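Local coordinates for 2-methyl-3-hydroxypyridine-5-carboxylic acid oxygenase (Mesorhizobium loti, PDB 3ALJ), which catalyses the FAD-dependent oxygenation of 2-methyl-3-hydroxypyridine-5-carboxylic acid, a reaction that opens the pyridine ring, at residues N307-S310 / L311-D314; A324-A327 / W328-I332; R331-P334 / I335-C339; A132-P135 / V136-T140. All blocks are in the same frame, centred on the assembly; numbering follows the deposited sequence. Where two conformers were deposited one is given.

How the contacts relate
From the N terminus, the first of these contacts is contact 4, where residues 132-140 turn back on themselves and close a beta hairpin between strands 130-134 and 138-141. The chain then runs on to helix 300-314, whose last two turns form contact 1. Contacts 2 and 3 lie on helix 321-349. Contacts 4, 1 and 2 follow in series, and contact 3 begins on Arg331 and Ile332, where contact 2 ends; none nests within another. Contact 1 touches both 2 and 3, because helices 300-314 and 321-349 pack together; contact 4 stands apart, its centre about 20 Å from the centres of contacts 1 and 2.

Contact 1 of 4, residues N307-S310 / L311-D314; sequences NAFS and LSQD
Phe309 O is gripped by two donors from the following turn: the hydroxyl Ser312 OG, in one of two modelled conformers, at 2.7 Å, and the backbone Gln313 N at 3.2 Å. Both lie in the plane of the carbonyl, the hydroxyl on a lone pair. This is an alpha helix near its C-terminal end, the last two turns of helix 300-314, and it illustrates how a helical serine can turn back to share a carbonyl already used by the backbone. Ser312 OG sits between its own backbone N and carbonyl carbon (chi1 82°), which also sets it over one face of the Phe309 ring. The edge of that ring belongs to Gln313, whose NE2 comes within 3.6 Å of Phe309 CE2, the amide and ring planes being 60° apart. The glutamine chain is extended beyond CG and carries its amide back past the phenylalanine, where both ends find other partners: NE2 binds Pro370 O and OE1 binds Arg331 NH2. Regular bonds continue the helix on either side of Phe309, from Leu311 N to Asn307 O at 2.9 Å and from Asp314 N to Ser310 O at 3.0 Å. Ser310 OG bonds to Val306 O one turn back and also accepts from a water at 2.8 Å, and the same water donates to Gln313 OE1 at 2.9 Å.

Contact 2 of 4, residues A324-A327 / W328-I332; sequences ALVA and WETRI
Leu325 O lies at the edge of the Trp328 indole, in its plane and 3.5 Å from CE3, while one face of the ring is covered by CG2 of Ile332, 3.5 Å above the plane and offset toward the rim. The indole is thus met along its benzo edge by a carbonyl one turn before it and over a face by a methyl one turn after it. CG stands anti to the backbone N (chi1 163°), which swings the ring off to the flank of the helix that faces helix 300-314. There NE1 bonds to Asn307 O, so the polar edge of this buried ring is satisfied by the neighbouring helix, and Leu311 packs against it. Leu325 O meanwhile keeps its main-chain duty, accepting from Glu329 N at 3.1 Å in an almost straight bond, 176° at the hydrogen. The segment is a continuous piece of alpha helix, part of the long helix 321-349, and its i to i+4 ladder is unbroken: Trp328 N reaches Ala324 O at 2.8 Å, Thr330 N reaches Val326 O at 3.0 Å, and Arg331 N reaches Ala327 O at 2.9 Å. Different side chains then leave for different partners. Glu329, extended beyond CG, carries OE1 to Trp278 N. Arg331 rises from a CB lying 3.3 Å from Ala327 O, and its chain bends at chi3 to bring NE into a salt bridge with the carboxylate of Asp314.

Contact 3 of 4, residues R331-P334 / I335-C339; sequences RIRP and ITDRC
Arg333 runs from CB toward Asp337 as an extended arm: CG, anti to the backbone N (chi1 168°), already lies 3.5 Å from Asp337 OD2, CD follows the same carboxylate at 3.7 Å from Asp337 OD2, and the chain ends in an i to i+4 salt bridge along alpha helix 321-349. Its NE makes the main bond, 3.0 Å to Asp337 OD1 and 163° at the hydrogen, with the oxygen in the guanidinium plane and met on its syn side. A weak bond joins NE to Asp337 OD2, and another joins NH2 to Asp337 OD1 at 3.3 Å. The guanidinium and carboxylate planes stand 65° apart, far from the coplanar fork of a two-pronged pair. NH2 also reaches Leu275 O and NH1 reaches Glu329 OE2, so three groups fix the rotation of the guanidinium. A leucine here would lack the guanidinium and is likely to leave the Asp337 carboxylate without its charged mate and Glu329 short of a partner. The helix is kinked at Pro334, whose N has no hydrogen to give. Just past the proline Ile335 N makes a weak bond to Ile332 O, and Thr336 N stands off at 3.8 Å from the same Ile332 O. A water fills in, donating to Ile332 O at 2.8 Å and also to Thr336 OG1, which bonds Asn307 OD1 as well. Arg338, paired through NE with Glu364, lays its guanidinium face over Pro334 O, and its NH1 comes within 3.5 Å of Pro334 CB.

Contact 4 of 4, residues A132-P135 / V136-T140; sequences AADP and VGRLT
A chi1 of -174° at Asp134 swings its carboxylate away from the backbone N and over the turn, within range of Val136 N; Arg138, at chi1 -69° and bent at chi3, brings its guanidinium alongside, and the two side chains point the same way on one face of the hairpin. The carboxylate serves two neighbours. OD1 accepts from Val136 N at 3.0 Å, on its anti side, closing an Asx turn. OD2 lies 3.5 Å from Arg138 NH2 but well out of the guanidinium plane, a salt bridge of charges to which no N-H points. With an alanine at Asp134 the carboxylate is gone, and Val136 N would probably lose this acceptor while Arg138 lost the charge beside it. On the other face Ala133 CB meets Leu139 CD1 at 4.1 Å. Between the strands, Thr140 N bonds to Ala132 O at 2.8 Å, and Ala132 N returns the bond to Thr140 O. At the turn Asp134 O takes two donors, Gly137 N at 2.9 Å, above the carbonyl plane, and Arg138 N at 3.2 Å. Gly137 has a positive phi (108°), where a CB would jam against the carbonyl oxygen of Val136. A type I turn through Pro135 and Val136 followed by this glycine gives a G1 beta bulge, a classic hairpin end, here linking the first two strands of a three-stranded antiparallel sheet.

Contact 1 of 4, residues N307-S310 / L311-D314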
# COMPACT_ATOMS: atom_id res chain seq x y z
N ASN A 307 10.85 1.48 -2.55
CA ASN A 307 11.76 0.51 -3.26
C ASN A 307 11.73 0.67 -4.73
O ASN A 307 12.83 0.65 -5.33
CB ASN A 307 11.40 -0.90 -2.79
CG ASN A 307 11.64 -1.14 -1.32
OD1 ASN A 307 11.04 -2.12 -0.70
ND2 ASN A 307 12.42 -0.37 -0.75
N ALA A 308 10.58 0.99 -5.32
CA ALA A 308 10.56 1.19 -6.75
C ALA A 308 11.32 2.45 -7.12
O ALA A 308 12.09 2.52 -8.12
CB ALA A 308 9.13 1.25 -7.21
N PHE A 309 11.14 3.53 -6.33
CA PHE A 309 11.87 4.73 -6.68
C PHE A 309 13.33 4.57 -6.45
O PHE A 309 14.14 5.06 -7.29
CB PHE A 309 11.31 5.91 -5.75
CG PHE A 309 11.82 7.28 -6.16
CD1 PHE A 309 11.17 7.97 -7.18
CD2 PHE A 309 12.99 7.77 -5.56
CE1 PHE A 309 11.67 9.22 -7.58
CE2 PHE A 309 13.51 9.03 -5.93
CZ PHE A 309 12.88 9.71 -6.94
N SER A 310 13.71 3.87 -5.39
CA SER A 310 15.12 3.62 -5.06
C SER A 310 15.78 2.79 -6.16
O SER A 310 16.99 3.00 -6.44
CB SER A 310 15.27 2.87 -3.75
OG SER A 310 14.79 3.75 -2.70
N LEU A 311 15.07 1.87 -6.77
CA LEU A 311 15.60 1.07 -7.93
C LEU A 311 16.07 2.03 -8.98
O LEU A 311 17.19 1.87 -9.58
CB LEU A 311 14.46 0.08 -8.43
CG LEU A 311 14.95 -0.76 -9.64
CD1 LEU A 311 16.09 -1.68 -9.31
CD2 LEU A 311 13.72 -1.58 -10.05
N SER A 312 15.22 2.98 -9.33
CA SER A 312 15.57 3.99 -10.35
C SER A 312 16.82 4.76 -10.01
O SER A 312 17.63 5.05 -10.92
CB SER A 312 14.37 4.93 -10.71
OG SER A 312 14.18 6.00 -9.78
N GLN A 313 16.98 5.07 -8.74
CA GLN A 313 18.20 5.79 -8.29
C GLN A 313 19.44 4.95 -8.51
O GLN A 313 20.44 5.46 -9.09
CB GLN A 313 18.09 6.13 -6.82
CG GLN A 313 17.02 7.19 -6.48
CD GLN A 313 16.96 7.37 -4.99
OE1 GLN A 313 17.01 6.43 -4.18
NE2 GLN A 313 16.81 8.64 -4.59
N ASP A 314 19.41 3.66 -8.17
CA ASP A 314 20.62 2.86 -8.30
C ASP A 314 20.94 2.58 -9.76
O ASP A 314 22.18 2.35 -10.01
CB ASP A 314 20.45 1.57 -7.50
CG ASP A 314 20.82 1.74 -6.09
OD1 ASP A 314 22.06 1.75 -5.86
OD2 ASP A 314 20.01 1.75 -5.13
O HOH W 1 16.20 5.79 -1.50

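Contact 2 of 4, residues A324-A327 / W328-I332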
# COMPACT_ATOMS: atom_id res chain seq x y z
N ALA A 324 23.72 -2.85 -10.53
CA ALA A 324 22.81 -1.86 -9.89
C ALA A 324 21.72 -2.52 -9.09
O ALA A 324 21.39 -2.01 -7.99
CB ALA A 324 22.21 -0.93 -10.88
N LEU A 325 21.22 -3.61 -9.60
CA LEU A 325 20.18 -4.34 -8.82
C LEU A 325 20.63 -4.92 -7.52
O LEU A 325 19.93 -4.87 -6.50
CB LEU A 325 19.51 -5.47 -9.67
CG LEU A 325 18.37 -4.92 -10.58
CD1 LEU A 325 18.45 -3.61 -11.27
CD2 LEU A 325 17.86 -6.05 -11.60
N VAL A 326 21.86 -5.53 -7.50
CA VAL A 326 22.40 -6.02 -6.31
C VAL A 326 22.67 -4.82 -5.34
O VAL A 326 22.37 -4.93 -4.13
CB VAL A 326 23.68 -6.81 -6.68
CG1 VAL A 326 24.56 -7.15 -5.39
CG2 VAL A 326 23.30 -8.14 -7.29
N ALA A 327 23.19 -3.70 -5.85
CA ALA A 327 23.48 -2.61 -4.91
C ALA A 327 22.15 -2.10 -4.31
O ALA A 327 22.12 -1.71 -3.15
CB ALA A 327 24.18 -1.49 -5.65
N TRP A 328 21.13 -2.09 -5.17
CA TRP A 328 19.80 -1.56 -4.69
C TRP A 328 19.25 -2.40 -3.57
O TRP A 328 18.86 -1.85 -2.50
CB TRP A 328 18.86 -1.66 -5.86
CG TRP A 328 17.37 -1.58 -5.54
CD1 TRP A 328 16.66 -0.45 -5.12
CD2 TRP A 328 16.43 -2.67 -5.69
NE1 TRP A 328 15.30 -0.82 -4.95
CE2 TRP A 328 15.19 -2.16 -5.29
CE3 TRP A 328 16.54 -4.04 -6.08
CZ2 TRP A 328 14.01 -2.90 -5.41
CZ3 TRP A 328 15.37 -4.80 -6.12
CH2 TRP A 328 14.16 -4.23 -5.70
N GLU A 329 19.15 -3.71 -3.74
CA GLU A 329 18.69 -4.54 -2.64
C GLU A 329 19.50 -4.37 -1.35
O GLU A 329 18.99 -4.24 -0.24
CB GLU A 329 18.52 -6.03 -3.04
CG GLU A 329 17.98 -6.91 -1.95
CD GLU A 329 17.85 -8.40 -2.34
OE1 GLU A 329 18.00 -8.75 -3.49
OE2 GLU A 329 17.70 -9.15 -1.36
N THR A 330 20.82 -4.42 -1.56
CA THR A 330 21.69 -4.27 -0.38
C THR A 330 21.40 -2.94 0.37
O THR A 330 21.42 -2.91 1.61
CB THR A 330 23.19 -4.27 -0.88
OG1 THR A 330 23.42 -5.60 -1.34
CG2 THR A 330 24.16 -4.01 0.34
N ARG A 331 21.20 -1.85 -0.38
CA ARG A 331 21.01 -0.52 0.24
C ARG A 331 19.66 -0.38 0.95
O ARG A 331 19.54 0.14 2.01
CB ARG A 331 21.08 0.53 -0.90
CG ARG A 331 20.91 1.95 -0.40
CD ARG A 331 21.27 2.89 -1.47
NE ARG A 331 20.35 2.97 -2.62
CZ ARG A 331 19.32 3.84 -2.71
NH1 ARG A 331 19.04 4.62 -1.66
NH2 ARG A 331 18.52 3.93 -3.84
N ILE A 332 18.61 -0.89 0.25
CA ILE A 332 17.26 -0.50 0.69
C ILE A 332 16.52 -1.61 1.43
O ILE A 332 15.56 -1.36 2.20
CB ILE A 332 16.44 -0.02 -0.63
CG1 ILE A 332 15.54 1.03 -0.20
CG2 ILE A 332 15.70 -1.22 -1.42
CD1 ILE A 332 16.36 2.42 0.07

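Contact 3 of 4, residues R331-P334 / I335-C339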
# COMPACT_ATOMS: atom_id res chain seq x y z
N ARG A 331 21.20 -1.85 -0.38
CA ARG A 331 21.01 -0.52 0.24
C ARG A 331 19.66 -0.38 0.95
O ARG A 331 19.54 0.14 2.01
CB ARG A 331 21.08 0.53 -0.90
CG ARG A 331 20.91 1.95 -0.40
CD ARG A 331 21.27 2.89 -1.47
NE ARG A 331 20.35 2.97 -2.62
CZ ARG A 331 19.32 3.84 -2.71
NH1 ARG A 331 19.04 4.62 -1.66
NH2 ARG A 331 18.52 3.93 -3.84
N ILE A 332 18.61 -0.89 0.25
CA ILE A 332 17.26 -0.50 0.69
C ILE A 332 16.52 -1.61 1.43
O ILE A 332 15.56 -1.36 2.20
CB ILE A 332 16.44 -0.02 -0.63
CG1 ILE A 332 15.54 1.03 -0.20
CG2 ILE A 332 15.70 -1.22 -1.42
CD1 ILE A 332 16.36 2.42 0.07
N ARG A 333 16.87 -2.90 1.21
CA ARG A 333 16.06 -3.96 1.78
C ARG A 333 15.98 -3.94 3.28
O ARG A 333 14.93 -4.23 3.82
CB ARG A 333 16.38 -5.33 1.19
CG ARG A 333 15.79 -6.44 1.93
CD ARG A 333 16.17 -7.81 1.38
NE ARG A 333 15.37 -8.68 2.04
CZ ARG A 333 15.11 -9.88 1.68
NH1 ARG A 333 15.72 -10.38 0.59
NH2 ARG A 333 14.31 -10.59 2.44
N PRO A 334 17.06 -3.59 4.01
CA PRO A 334 16.93 -3.67 5.45
C PRO A 334 15.80 -2.83 6.08
O PRO A 334 15.16 -3.26 7.05
CB PRO A 334 18.32 -3.25 5.99
CG PRO A 334 19.26 -3.71 4.87
CD PRO A 334 18.49 -3.32 3.60
N ILE A 335 15.54 -1.66 5.52
CA ILE A 335 14.43 -0.84 6.03
C ILE A 335 13.09 -1.64 5.90
O ILE A 335 12.23 -1.64 6.78
CB ILE A 335 14.33 0.48 5.23
CG1 ILE A 335 15.77 1.17 5.20
CG2 ILE A 335 13.20 1.30 5.80
CD1 ILE A 335 15.73 2.42 4.33
N THR A 336 12.91 -2.28 4.76
CA THR A 336 11.67 -3.07 4.49
C THR A 336 11.63 -4.32 5.34
O THR A 336 10.56 -4.63 5.88
CB THR A 336 11.64 -3.47 3.02
OG1 THR A 336 11.30 -2.30 2.22
CG2 THR A 336 10.48 -4.50 2.80
N ASP A 337 12.78 -5.05 5.55
CA ASP A 337 12.72 -6.22 6.33
C ASP A 337 12.34 -5.88 7.78
O ASP A 337 11.56 -6.56 8.42
CB ASP A 337 14.13 -6.85 6.37
CG ASP A 337 14.46 -7.66 5.19
OD1 ASP A 337 13.61 -7.98 4.36
OD2 ASP A 337 15.68 -7.95 5.06
N ARG A 338 12.89 -4.76 8.28
CA ARG A 338 12.58 -4.33 9.67
C ARG A 338 11.14 -3.91 9.82
O ARG A 338 10.46 -4.25 10.76
CB ARG A 338 13.46 -3.11 10.13
CG ARG A 338 14.87 -3.62 10.49
CD ARG A 338 15.77 -2.50 11.17
NE ARG A 338 15.92 -1.32 10.32
CZ ARG A 338 16.91 -1.11 9.43
NH1 ARG A 338 17.86 -2.06 9.30
NH2 ARG A 338 16.96 -0.00 8.71
N CYS A 339 10.66 -3.17 8.79
CA CYS A 339 9.26 -2.71 8.85
C CYS A 339 8.22 -3.88 8.74
O CYS A 339 7.28 -3.95 9.49
CB CYS A 339 9.05 -1.65 7.75
SG CYS A 339 7.37 -0.98 7.71
O HOH W 2 13.04 -0.26 1.87

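Contact 4 of 4, residues A132-P135 / V136-T140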
# COMPACT_ATOMS: atom_id res chain seq x y z
N ALA A 132 6.02 -15.25 -17.73
CA ALA A 132 7.34 -15.77 -17.45
C ALA A 132 8.38 -14.74 -17.63
O ALA A 132 8.21 -13.77 -18.42
CB ALA A 132 7.62 -17.06 -18.30
N ALA A 133 9.49 -14.86 -16.93
CA ALA A 133 10.59 -13.90 -17.12
C ALA A 133 11.92 -14.65 -17.12
O ALA A 133 12.03 -15.69 -16.46
CB ALA A 133 10.64 -12.81 -15.94
N ASP A 134 12.93 -14.06 -17.77
CA ASP A 134 14.22 -14.74 -17.83
C ASP A 134 15.20 -13.68 -17.34
O ASP A 134 15.17 -12.54 -17.86
CB ASP A 134 14.51 -15.11 -19.30
CG ASP A 134 15.74 -15.94 -19.46
OD1 ASP A 134 16.78 -15.71 -18.81
OD2 ASP A 134 15.73 -16.92 -20.23
N PRO A 135 16.06 -14.02 -16.36
CA PRO A 135 17.12 -13.10 -15.91
C PRO A 135 18.03 -12.51 -16.98
O PRO A 135 18.63 -11.47 -16.78
CB PRO A 135 18.00 -13.98 -15.04
CG PRO A 135 17.08 -15.00 -14.43
CD PRO A 135 16.00 -15.24 -15.52
N VAL A 136 18.07 -13.12 -18.17
CA VAL A 136 18.92 -12.46 -19.18
C VAL A 136 18.27 -11.27 -19.82
O VAL A 136 18.88 -10.53 -20.61
CB VAL A 136 19.47 -13.36 -20.34
CG1 VAL A 136 20.03 -14.62 -19.80
CG2 VAL A 136 18.43 -13.54 -21.47
N GLY A 137 16.99 -10.96 -19.43
CA GLY A 137 16.30 -9.75 -19.89
C GLY A 137 15.18 -10.04 -20.88
O GLY A 137 15.01 -9.39 -21.92
N ARG A 138 14.37 -11.05 -20.56
CA ARG A 138 13.23 -11.40 -21.42
C ARG A 138 11.96 -11.60 -20.57
O ARG A 138 11.99 -12.01 -19.41
CB ARG A 138 13.50 -12.68 -22.26
CG ARG A 138 14.61 -12.38 -23.33
CD ARG A 138 14.52 -13.30 -24.56
NE ARG A 138 14.63 -14.68 -24.14
CZ ARG A 138 15.77 -15.37 -24.16
NH1 ARG A 138 16.91 -14.81 -24.62
NH2 ARG A 138 15.76 -16.64 -23.74
N LEU A 139 10.85 -11.14 -21.12
CA LEU A 139 9.57 -11.21 -20.44
C LEU A 139 8.60 -11.83 -21.44
O LEU A 139 8.48 -11.29 -22.57
CB LEU A 139 9.09 -9.76 -20.13
CG LEU A 139 7.85 -9.65 -19.28
CD1 LEU A 139 8.18 -10.23 -17.91
CD2 LEU A 139 7.38 -8.17 -19.10
N THR A 140 7.95 -12.92 -21.07
CA THR A 140 6.92 -13.49 -21.95
C THR A 140 5.50 -13.14 -21.50
O THR A 140 5.17 -13.40 -20.31
CB THR A 140 7.11 -15.02 -21.95
OG1 THR A 140 8.41 -15.27 -22.44
CG2 THR A 140 6.12 -15.61 -22.97